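Local coordinates for DNA mismatch repair protein MLH3 (Saccharomyces cerevisiae S288C, PDB 6RMN) that takes part in DNA mismatch repair, correcting insertion-deletion loops as a MutL-family subunit, represented here by its C-terminal, zinc-binding domain, at residues V23-I28 with G201-R206; L42-D47 with P230-I235; H49-R54 with I211-L216; L60-L65 with L172-Y177. One frame throughout, in Å; residues are numbered along the deposited sequence.

Contact 1: V23-I28 with G201-R206; sequences VDKKFI and GDELTR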
# COMPACT_ATOMS: atom_id res chain seq x y z
N VAL B 23 -2.31 -6.31 4.86
CA VAL B 23 -1.46 -7.49 4.76
C VAL B 23 -1.71 -8.37 5.99
O VAL B 23 -1.55 -7.89 7.11
CB VAL B 23 0.05 -7.09 4.66
CG1 VAL B 23 0.98 -8.29 4.83
CG2 VAL B 23 0.35 -6.36 3.36
N ASP B 24 -2.11 -9.64 5.77
CA ASP B 24 -2.31 -10.70 6.78
C ASP B 24 -3.32 -10.33 7.89
O ASP B 24 -3.32 -10.97 8.95
CB ASP B 24 -0.93 -11.10 7.38
CG ASP B 24 -0.90 -12.38 8.19
OD1 ASP B 24 -1.33 -13.43 7.66
OD2 ASP B 24 -0.43 -12.34 9.34
N LYS B 25 -4.23 -9.37 7.62
CA LYS B 25 -5.27 -8.88 8.56
C LYS B 25 -4.65 -8.27 9.83
O LYS B 25 -5.28 -8.22 10.89
CB LYS B 25 -6.33 -9.96 8.92
CG LYS B 25 -6.72 -10.95 7.82
CD LYS B 25 -7.68 -10.37 6.82
CE LYS B 25 -8.03 -11.38 5.75
NZ LYS B 25 -7.01 -11.42 4.67
N LYS B 26 -3.39 -7.81 9.73
CA LYS B 26 -2.65 -7.25 10.85
C LYS B 26 -1.96 -5.94 10.48
O LYS B 26 -1.79 -5.07 11.35
CB LYS B 26 -1.58 -8.24 11.34
CG LYS B 26 -2.13 -9.49 11.96
CD LYS B 26 -1.04 -10.52 12.23
CE LYS B 26 -1.63 -11.77 12.84
NZ LYS B 26 -2.51 -12.50 11.88
N PHE B 27 -1.51 -5.82 9.22
CA PHE B 27 -0.72 -4.67 8.79
C PHE B 27 -1.28 -3.88 7.66
O PHE B 27 -2.09 -4.39 6.88
CB PHE B 27 0.70 -5.11 8.42
CG PHE B 27 1.38 -5.99 9.44
CD1 PHE B 27 1.85 -5.46 10.63
CD2 PHE B 27 1.56 -7.35 9.20
CE1 PHE B 27 2.47 -6.28 11.58
CE2 PHE B 27 2.19 -8.17 10.14
CZ PHE B 27 2.64 -7.63 11.33
N ILE B 28 -0.83 -2.64 7.54
CA ILE B 28 -1.16 -1.78 6.41
C ILE B 28 0.15 -1.52 5.69
O ILE B 28 1.05 -0.91 6.27
CB ILE B 28 -1.92 -0.49 6.80
CG1 ILE B 28 -3.28 -0.83 7.47
CG2 ILE B 28 -2.12 0.41 5.55
CD1 ILE B 28 -3.85 0.25 8.38
N GLY B 201 -6.52 -9.45 13.09
CA GLY B 201 -7.52 -10.37 12.58
C GLY B 201 -8.74 -9.70 11.96
O GLY B 201 -9.51 -10.35 11.26
N ASP B 202 -8.91 -8.39 12.22
CA ASP B 202 -10.02 -7.60 11.71
C ASP B 202 -9.81 -7.19 10.24
O ASP B 202 -8.71 -6.78 9.86
CB ASP B 202 -10.25 -6.35 12.58
CG ASP B 202 -10.79 -6.61 13.97
OD1 ASP B 202 -11.05 -7.79 14.31
OD2 ASP B 202 -10.98 -5.62 14.72
N GLU B 203 -10.89 -7.27 9.44
CA GLU B 203 -10.88 -6.91 8.01
C GLU B 203 -10.92 -5.41 7.83
O GLU B 203 -11.69 -4.73 8.51
CB GLU B 203 -12.10 -7.53 7.28
CG GLU B 203 -12.25 -9.03 7.43
CD GLU B 203 -11.20 -9.90 6.75
OE1 GLU B 203 -10.96 -11.02 7.25
OE2 GLU B 203 -10.63 -9.46 5.73
N LEU B 204 -10.10 -4.89 6.92
CA LEU B 204 -10.08 -3.47 6.59
C LEU B 204 -10.06 -3.37 5.10
O LEU B 204 -9.30 -4.10 4.47
CB LEU B 204 -8.85 -2.71 7.19
CG LEU B 204 -8.74 -2.61 8.73
CD1 LEU B 204 -7.33 -2.31 9.15
CD2 LEU B 204 -9.68 -1.57 9.29
N THR B 205 -10.91 -2.50 4.53
CA THR B 205 -10.93 -2.23 3.08
C THR B 205 -9.78 -1.27 2.78
O THR B 205 -9.29 -0.63 3.71
CB THR B 205 -12.28 -1.62 2.67
OG1 THR B 205 -12.43 -0.35 3.30
CG2 THR B 205 -13.47 -2.51 2.99
N ARG B 206 -9.32 -1.15 1.51
CA ARG B 206 -8.23 -0.21 1.18
C ARG B 206 -8.62 1.23 1.60
O ARG B 206 -7.78 1.95 2.13
CB ARG B 206 -7.87 -0.27 -0.33
CG ARG B 206 -6.45 0.24 -0.62
CD ARG B 206 -6.09 0.18 -2.09
NE ARG B 206 -6.45 1.42 -2.77
CZ ARG B 206 -5.58 2.37 -3.11
NH1 ARG B 206 -4.29 2.22 -2.86
NH2 ARG B 206 -6.01 3.47 -3.72

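Contact 2: L42-D47 with P230-I235; sequences LLVLVD and PSMVPI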
# COMPACT_ATOMS: atom_id res chain seq x y z
N LEU B 42 11.38 3.08 1.63
CA LEU B 42 10.44 2.90 0.51
C LEU B 42 9.18 2.10 0.92
O LEU B 42 8.08 2.59 0.68
CB LEU B 42 11.12 2.28 -0.74
CG LEU B 42 10.19 1.95 -1.95
CD1 LEU B 42 10.23 3.05 -3.01
CD2 LEU B 42 10.54 0.59 -2.58
N LEU B 43 9.33 0.90 1.50
CA LEU B 43 8.19 0.06 1.94
C LEU B 43 8.13 -0.05 3.46
O LEU B 43 9.13 -0.39 4.10
CB LEU B 43 8.19 -1.34 1.28
CG LEU B 43 7.79 -1.48 -0.21
CD1 LEU B 43 7.72 -2.95 -0.60
CD2 LEU B 43 6.44 -0.84 -0.52
N VAL B 44 6.95 0.23 4.03
CA VAL B 44 6.71 0.19 5.47
C VAL B 44 5.41 -0.59 5.79
O VAL B 44 4.40 -0.43 5.08
CB VAL B 44 6.68 1.64 6.07
CG1 VAL B 44 6.15 1.68 7.50
CG2 VAL B 44 8.05 2.31 5.98
N LEU B 45 5.45 -1.43 6.86
CA LEU B 45 4.32 -2.17 7.40
C LEU B 45 3.88 -1.51 8.73
O LEU B 45 4.67 -1.43 9.69
CB LEU B 45 4.65 -3.66 7.63
CG LEU B 45 4.74 -4.55 6.38
CD1 LEU B 45 5.31 -5.92 6.74
CD2 LEU B 45 3.38 -4.73 5.74
N VAL B 46 2.64 -0.98 8.76
CA VAL B 46 2.06 -0.32 9.92
C VAL B 46 1.17 -1.31 10.68
O VAL B 46 0.32 -1.95 10.05
CB VAL B 46 1.28 0.96 9.50
CG1 VAL B 46 0.69 1.69 10.70
CG2 VAL B 46 2.15 1.91 8.68
N ASP B 47 1.35 -1.43 12.02
CA ASP B 47 0.50 -2.25 12.88
C ASP B 47 -0.89 -1.55 12.87
O ASP B 47 -0.98 -0.37 13.24
CB ASP B 47 1.10 -2.28 14.30
CG ASP B 47 0.35 -3.07 15.37
OD1 ASP B 47 -0.90 -3.14 15.29
OD2 ASP B 47 1.00 -3.56 16.31
N PRO B 230 6.66 0.56 19.09
CA PRO B 230 6.60 1.06 17.70
C PRO B 230 5.33 0.70 16.94
O PRO B 230 4.80 -0.40 17.11
CB PRO B 230 7.83 0.44 17.04
CG PRO B 230 8.18 -0.72 17.90
CD PRO B 230 7.87 -0.26 19.29
N SER B 231 4.83 1.65 16.12
CA SER B 231 3.61 1.49 15.33
C SER B 231 3.89 0.99 13.90
O SER B 231 2.96 0.58 13.20
CB SER B 231 2.87 2.81 15.27
OG SER B 231 3.67 3.79 14.64
N MET B 232 5.16 1.07 13.46
CA MET B 232 5.55 0.71 12.10
C MET B 232 6.99 0.23 11.97
O MET B 232 7.83 0.55 12.81
CB MET B 232 5.27 1.87 11.13
CG MET B 232 6.04 3.12 11.43
SD MET B 232 5.51 4.44 10.34
CE MET B 232 4.10 5.06 11.24
N VAL B 233 7.26 -0.56 10.93
CA VAL B 233 8.57 -1.15 10.65
C VAL B 233 8.90 -1.02 9.15
O VAL B 233 8.08 -1.41 8.32
CB VAL B 233 8.66 -2.63 11.16
CG1 VAL B 233 9.87 -3.36 10.60
CG2 VAL B 233 8.68 -2.68 12.68
N PRO B 234 10.08 -0.46 8.80
CA PRO B 234 10.44 -0.42 7.37
C PRO B 234 10.84 -1.83 6.94
O PRO B 234 11.51 -2.54 7.70
CB PRO B 234 11.61 0.56 7.31
CG PRO B 234 12.21 0.55 8.70
CD PRO B 234 11.17 0.03 9.67
N ILE B 235 10.40 -2.27 5.76
CA ILE B 235 10.74 -3.62 5.31
C ILE B 235 11.62 -3.59 4.05
O ILE B 235 12.24 -4.61 3.72
CB ILE B 235 9.50 -4.54 5.16
CG1 ILE B 235 8.45 -3.98 4.18
CG2 ILE B 235 8.89 -4.85 6.54
CD1 ILE B 235 7.58 -5.02 3.55
O HOH W 1 2.76 -1.71 18.37

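Contact 3: H49-R54 with I211-L216; sequences HACDER and ILISKL. With ZN (zinc ion), chain C; ZN (zinc ion), chain D.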
# COMPACT_ATOMS: atom_id res chain seq x y z
N HIS B 49 -3.54 -2.03 14.73
CA HIS B 49 -4.03 -1.79 16.08
C HIS B 49 -3.34 -0.56 16.69
O HIS B 49 -4.03 0.35 17.16
CB HIS B 49 -3.87 -3.04 16.96
CG HIS B 49 -4.22 -2.79 18.38
ND1 HIS B 49 -5.53 -2.64 18.78
CD2 HIS B 49 -3.42 -2.59 19.45
CE1 HIS B 49 -5.49 -2.39 20.08
NE2 HIS B 49 -4.24 -2.37 20.52
N ALA B 50 -1.99 -0.51 16.63
CA ALA B 50 -1.16 0.59 17.13
C ALA B 50 -1.52 1.91 16.47
O ALA B 50 -1.60 2.93 17.15
CB ALA B 50 0.32 0.27 16.89
N CYS B 51 -1.77 1.87 15.15
CA CYS B 51 -2.19 3.00 14.32
C CYS B 51 -3.50 3.60 14.85
O CYS B 51 -3.57 4.79 15.12
CB CYS B 51 -2.34 2.54 12.87
SG CYS B 51 -2.93 3.83 11.75
N ASP B 52 -4.54 2.76 15.00
CA ASP B 52 -5.86 3.14 15.48
C ASP B 52 -5.83 3.63 16.93
O ASP B 52 -6.40 4.69 17.24
CB ASP B 52 -6.85 1.97 15.31
CG ASP B 52 -8.32 2.38 15.32
OD1 ASP B 52 -8.61 3.58 15.04
OD2 ASP B 52 -9.17 1.51 15.60
N GLU B 53 -5.11 2.89 17.81
CA GLU B 53 -4.91 3.22 19.23
C GLU B 53 -4.24 4.60 19.39
O GLU B 53 -4.67 5.36 20.25
CB GLU B 53 -4.08 2.13 19.91
CG GLU B 53 -3.84 2.30 21.40
CD GLU B 53 -2.99 1.17 21.93
OE1 GLU B 53 -3.50 0.03 22.02
OE2 GLU B 53 -1.79 1.42 22.20
N ARG B 54 -3.24 4.91 18.54
CA ARG B 54 -2.54 6.18 18.53
C ARG B 54 -3.47 7.36 18.20
O ARG B 54 -3.44 8.39 18.90
CB ARG B 54 -1.37 6.16 17.53
CG ARG B 54 -0.56 7.45 17.54
CD ARG B 54 0.31 7.46 18.77
NE ARG B 54 0.07 8.61 19.61
CZ ARG B 54 0.73 8.85 20.73
NH1 ARG B 54 1.67 8.00 21.16
NH2 ARG B 54 0.47 9.93 21.44
N ILE B 211 -7.87 6.13 5.16
CA ILE B 211 -8.34 7.00 6.24
C ILE B 211 -7.45 6.86 7.49
O ILE B 211 -7.04 7.87 8.07
CB ILE B 211 -9.84 6.74 6.56
CG1 ILE B 211 -10.74 7.24 5.42
CG2 ILE B 211 -10.25 7.36 7.90
CD1 ILE B 211 -12.02 6.49 5.24
N LEU B 212 -7.17 5.60 7.90
CA LEU B 212 -6.33 5.30 9.06
C LEU B 212 -4.93 5.93 8.95
O LEU B 212 -4.50 6.57 9.90
CB LEU B 212 -6.23 3.78 9.32
CG LEU B 212 -7.39 3.15 10.08
CD1 LEU B 212 -7.31 1.65 10.01
CD2 LEU B 212 -7.40 3.57 11.54
N ILE B 213 -4.24 5.76 7.81
CA ILE B 213 -2.90 6.33 7.61
C ILE B 213 -2.95 7.86 7.48
O ILE B 213 -2.07 8.54 8.01
CB ILE B 213 -2.12 5.62 6.46
CG1 ILE B 213 -2.03 4.09 6.68
CG2 ILE B 213 -0.71 6.23 6.22
CD1 ILE B 213 -1.36 3.56 8.04
N SER B 214 -3.99 8.41 6.84
CA SER B 214 -4.20 9.86 6.69
C SER B 214 -4.29 10.53 8.07
O SER B 214 -3.63 11.55 8.31
CB SER B 214 -5.48 10.13 5.90
OG SER B 214 -5.75 11.52 5.80
N LYS B 215 -5.09 9.93 8.98
CA LYS B 215 -5.28 10.41 10.34
C LYS B 215 -3.98 10.22 11.14
O LYS B 215 -3.61 11.14 11.87
CB LYS B 215 -6.43 9.67 11.02
CG LYS B 215 -7.82 10.06 10.53
CD LYS B 215 -8.90 9.18 11.16
CE LYS B 215 -10.29 9.66 10.86
NZ LYS B 215 -11.31 8.60 11.12
N LEU B 216 -3.27 9.08 10.98
CA LEU B 216 -2.00 8.80 11.65
C LEU B 216 -0.95 9.85 11.33
O LEU B 216 -0.29 10.35 12.25
CB LEU B 216 -1.47 7.39 11.36
CG LEU B 216 -0.23 6.96 12.20
CD1 LEU B 216 -0.56 6.83 13.70
CD2 LEU B 216 0.40 5.68 11.65
ZN ZN C . -3.43 -1.89 22.43
ZN ZN D . -0.15 -0.10 22.86

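Contact 4: L60-L65 with L172-Y177; sequences LFYSLL and LYWWKY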
# COMPACT_ATOMS: atom_id res chain seq x y z
N LEU B 60 -8.43 11.62 22.65
CA LEU B 60 -8.80 11.56 24.08
C LEU B 60 -8.06 12.61 24.89
O LEU B 60 -8.67 13.28 25.73
CB LEU B 60 -8.59 10.15 24.67
CG LEU B 60 -9.60 9.05 24.25
CD1 LEU B 60 -9.18 7.71 24.76
CD2 LEU B 60 -10.99 9.37 24.74
N PHE B 61 -6.75 12.75 24.62
CA PHE B 61 -5.88 13.74 25.23
C PHE B 61 -6.33 15.15 24.88
O PHE B 61 -6.47 15.97 25.79
CB PHE B 61 -4.41 13.50 24.85
CG PHE B 61 -3.66 12.82 25.97
CD1 PHE B 61 -3.25 13.53 27.10
CD2 PHE B 61 -3.42 11.45 25.94
CE1 PHE B 61 -2.59 12.88 28.15
CE2 PHE B 61 -2.78 10.81 27.01
CZ PHE B 61 -2.37 11.53 28.10
N TYR B 62 -6.62 15.40 23.59
CA TYR B 62 -7.10 16.70 23.11
C TYR B 62 -8.39 17.11 23.84
O TYR B 62 -8.50 18.25 24.28
CB TYR B 62 -7.24 16.72 21.56
CG TYR B 62 -7.88 18.00 21.04
CD1 TYR B 62 -7.13 19.16 20.88
CD2 TYR B 62 -9.25 18.06 20.78
CE1 TYR B 62 -7.73 20.35 20.46
CE2 TYR B 62 -9.86 19.24 20.37
CZ TYR B 62 -9.09 20.39 20.20
OH TYR B 62 -9.69 21.56 19.79
N SER B 63 -9.34 16.18 24.00
CA SER B 63 -10.59 16.42 24.72
C SER B 63 -10.38 16.77 26.20
O SER B 63 -10.97 17.72 26.70
CB SER B 63 -11.53 15.22 24.60
OG SER B 63 -11.87 15.02 23.24
N LEU B 64 -9.54 15.97 26.90
CA LEU B 64 -9.24 16.11 28.32
C LEU B 64 -8.55 17.44 28.63
O LEU B 64 -8.95 18.12 29.58
CB LEU B 64 -8.40 14.90 28.82
CG LEU B 64 -7.61 15.05 30.15
CD1 LEU B 64 -8.52 15.12 31.33
CD2 LEU B 64 -6.65 13.90 30.34
N LEU B 65 -7.53 17.80 27.85
CA LEU B 65 -6.76 19.01 28.09
C LEU B 65 -7.50 20.29 27.67
O LEU B 65 -7.26 21.32 28.28
CB LEU B 65 -5.36 18.91 27.49
CG LEU B 65 -4.43 18.01 28.32
CD1 LEU B 65 -3.38 17.35 27.47
CD2 LEU B 65 -3.86 18.74 29.55
N LEU B 172 -4.92 25.48 20.97
CA LEU B 172 -4.47 24.66 22.10
C LEU B 172 -3.72 23.44 21.60
O LEU B 172 -4.31 22.57 20.95
CB LEU B 172 -5.69 24.21 22.94
CG LEU B 172 -5.45 23.85 24.42
CD1 LEU B 172 -6.70 24.13 25.22
CD2 LEU B 172 -5.07 22.38 24.59
N TYR B 173 -2.41 23.38 21.91
CA TYR B 173 -1.58 22.24 21.55
C TYR B 173 -1.50 21.39 22.80
O TYR B 173 -0.71 21.68 23.70
CB TYR B 173 -0.20 22.68 21.03
CG TYR B 173 -0.28 23.63 19.85
CD1 TYR B 173 -0.43 23.15 18.55
CD2 TYR B 173 -0.20 25.00 20.03
CE1 TYR B 173 -0.50 24.02 17.46
CE2 TYR B 173 -0.27 25.89 18.95
CZ TYR B 173 -0.42 25.39 17.67
OH TYR B 173 -0.49 26.26 16.61
N TRP B 174 -2.40 20.39 22.89
CA TRP B 174 -2.54 19.49 24.05
C TRP B 174 -1.20 18.92 24.51
O TRP B 174 -0.99 18.80 25.72
CB TRP B 174 -3.57 18.37 23.78
CG TRP B 174 -3.18 17.44 22.66
CD1 TRP B 174 -3.43 17.61 21.33
CD2 TRP B 174 -2.34 16.28 22.77
NE1 TRP B 174 -2.83 16.61 20.61
CE2 TRP B 174 -2.15 15.78 21.46
CE3 TRP B 174 -1.70 15.64 23.84
CZ2 TRP B 174 -1.35 14.67 21.20
CZ3 TRP B 174 -0.91 14.52 23.58
CH2 TRP B 174 -0.76 14.04 22.28
N TRP B 175 -0.29 18.62 23.56
CA TRP B 175 1.01 18.01 23.82
C TRP B 175 2.00 18.93 24.54
O TRP B 175 3.02 18.44 25.05
CB TRP B 175 1.61 17.44 22.54
CG TRP B 175 1.46 18.31 21.33
CD1 TRP B 175 0.48 18.23 20.38
CD2 TRP B 175 2.34 19.36 20.92
NE1 TRP B 175 0.69 19.18 19.41
CE2 TRP B 175 1.83 19.88 19.71
CE3 TRP B 175 3.54 19.89 21.44
CZ2 TRP B 175 2.48 20.90 19.01
CZ3 TRP B 175 4.17 20.91 20.75
CH2 TRP B 175 3.65 21.41 19.55
N LYS B 176 1.70 20.23 24.65
CA LYS B 176 2.53 21.18 25.39
C LYS B 176 2.23 21.07 26.90
O LYS B 176 2.96 21.63 27.71
CB LYS B 176 2.30 22.62 24.88
CG LYS B 176 2.92 22.86 23.52
CD LYS B 176 2.74 24.27 23.01
CE LYS B 176 3.46 24.43 21.69
NZ LYS B 176 3.42 25.84 21.19
N TYR B 177 1.15 20.34 27.26
CA TYR B 177 0.65 20.13 28.62
C TYR B 177 0.58 18.64 28.97
O TYR B 177 0.23 18.29 30.09
CB TYR B 177 -0.75 20.74 28.75
CG TYR B 177 -0.83 22.20 28.40
CD1 TYR B 177 -1.15 22.61 27.10
CD2 TYR B 177 -0.64 23.18 29.36
CE1 TYR B 177 -1.22 23.96 26.77
CE2 TYR B 177 -0.73 24.54 29.04
CZ TYR B 177 -1.01 24.92 27.74
OH TYR B 177 -1.09 26.26 27.42

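Contact 1: V23-I28 with G201-R206
Lys-25 meets Gly-201 and Glu-203 in a surface contact between the 18-23/27-31 hairpin turn and the loop before helix 206-216. One backbone bond fastens it. Gly-201 N donates to Lys-25 O at 2.8 Å, with an N-H...O angle of 161°. At the backbone angles of Gly-201 a CB would collide with the preceding carbonyl oxygen, so glycine suits the position. Beyond the bond, the Lys-25 and Glu-203 side chains pass each other at a slant. Lys-25 CE lies 3.2 Å from Glu-203 OE2, so the methylene part of the lysine does the touching. The chain then bends at chi4 (-84°), and NZ stands 4.3 Å from Glu-203 OE2, too far for a salt bridge. On the turn itself, Lys-26 N and Phe-27 N both bond to Val-23 O, a classic beta bulge at the hairpin end. An alanine in place of Lys-25 would probably leave the Glu-203 carboxylate without its aliphatic cover and without the nearby positive charge. Further along, Ile-28 CD1 and Leu-204 CD1 approach to 4.4 Å, a light apolar touch. Gln-22 bonds to Asp-202 O and Leu-204 N, tying the same loop to the preceding strand.

Contact 2: L42-D47 with P230-I235
Leu-45 and Ile-235 cross obliquely beside an antiparallel strand pair. Leu-45 CD1 meets Ile-235 CG2 at 3.7 Å, and Ile-235 CD1 also lies against the leucine branch. Ile-235 CG1 sits between the backbone N and the carbonyl carbon (chi1 58°), which brings it against Leu-43 CB at 3.9 Å. Leu-45 and Val-233 point to one face of the sheet. Val-44, Val-46, Met-232 and Pro-234 point to the other. There Val-44 uses both branches. Its CG1 touches Met-232 CB at 3.7 Å, while CG2 leans on the Pro-234 ring. Val-46 and Met-232 lie side by side and point the same way, with Val-46 CG2 4.0 Å from Met-232 CB.

Four backbone bonds hold these groups in register. Leu-45 and Val-233 form the hydrogen-bonded pair, each N donating to the other's O. Ile-235 N donates to Leu-43 O, and Asp-47 N donates to Ser-231 O at 2.8 Å. Val-44 with Pro-234 and Val-46 with Met-232 are non-hydrogen-bonded pairs, so the proline needs no N-H there. A water donates to Pro-230 O (2.7 Å) and, more distantly, to Asp-47 OD2. The other oxygen, Asp-47 OD1, caps helix 48-69 through the backbone N of His-49 and Ala-50.

Strand 232-234 is one of the two edge strands of the four-stranded antiparallel sheet within this chain, next to 43-47, which is flanked in turn by 27-31. Val-46 and Met-232 rest on Leu-216 of helix 206-216. The Leu-45 and Val-233 face turns to Phe-27 of strand 27-31 and to an aromatic side chain of another protein chain.

Contact 3: H49-R54 with I211-L216
Cys-51 points its sulfur into helix 206-216, between Leu-212, Ile-213 and Leu-216. SG stands anti to the backbone N (chi1 177°), which sets it among these three side chains. It touches Leu-216 CD2 at 3.8 Å, and Ile-213 CD1 and Leu-212 CB lie little further off. Leu-212 O is also near, but makes no hydrogen bond to it.

Two further residues of the same helix join in. Asp-52 OD1 lies 3.7 Å from Leu-212 CD2. The other oxygen, Asp-52 OD2, takes a hydrogen bond from Val-198 N. Arg-54 and Leu-216 cross at about a right angle, and Arg-54 CG lies 3.9 Å from Leu-216 CD1. Only the start of the arginine takes part. Beyond CG it turns off to a salt bridge with Glu-58.

The axes of the two helical segments pass 9.6 Å apart at an angle of 52°. Val-46 of the sheet packs on Cys-51, Ile-213 and Leu-216, so the two helices and the strand share a common apolar layer.

Helix 48-69 also serves the two-zinc site of this domain. His-49 NE2 binds one zinc ion at 2.1 Å. Glu-53 bridges the pair, with OE1 on that same ion and OE2 on the second. Cys-194 completes this chain's share of the first site, and the other protein chain supplies a further ligand to that zinc. Cys-225 and His-227 add to the second. Cys-51, with its sulfur among aliphatic carbons, is packed as an apolar group, while His-49 and Glu-53 of the same helix bind zinc.

Contact 4: L60-L65 with L172-Y177
Trp-174 lies against helix 48-69, with one ring face turned to Phe-61 and Tyr-62. This is the tight part of the contact. Phe-61 CB sits over the six-membered ring in a CH-pi contact, 4.0 Å from its centroid. The two aromatic rings are oblique to each other, their planes at 31°. Trp-175 CD1 lies over the rim of the opposite face, so the indole has the helix on one face and its neighbour in sequence on the other.

Leu-65 comes to the edge of the same ring. Its CD1 approaches Trp-174 CB at 3.8 Å and Trp-174 O at 3.3 Å, while CD2 meets Tyr-177 CB at 3.8 Å. The 172-177 segment is a loop between helices 136-151 and 183-196, and here it packs on the C-terminal half of the long helix 48-69. Phe-61 extends the packing to helix 183-196, where its ring meets His-186 edge-to-face and touches Leu-189. An alanine in place of Trp-174 would probably open a gap beside Phe-61 CB and leave the Tyr-62 side of the helix without its cover.

The loose side belongs to Tyr-62, which is exposed to solvent. Its CB stands 3.9 Å from Trp-174 CD1. Its ring edge lies near that same atom, and CE1 is 4.1 Å from Leu-172 O. Leu-172 CD1 reaches Leu-65 O at 4.2 Å.

In the fold
Contacts 1, 2 and 3 touch one another, with centres 12 to 14 Å apart. Ile-28 N and Val-46 O, 2.8 Å apart, probably hydrogen-bond and link contacts 1 and 2 within the sheet. Ile-28 CG2 also meets Ile-213 CG1 of contact 3 at 3.8 Å, and Met-232 CE of contact 2 meets Leu-216 CD2 at 3.8 Å. Contact 3 holds zinc ligands; the side chain of Asp-47 in contact 2 is about 7 Å from a zinc ion. Contact 4 lies further along helix 48-69, its centre 18 Å from that of contact 3, the Phe-61 side chain about 12 Å from zinc. Along the chain it is nested within the loops closed by the other three.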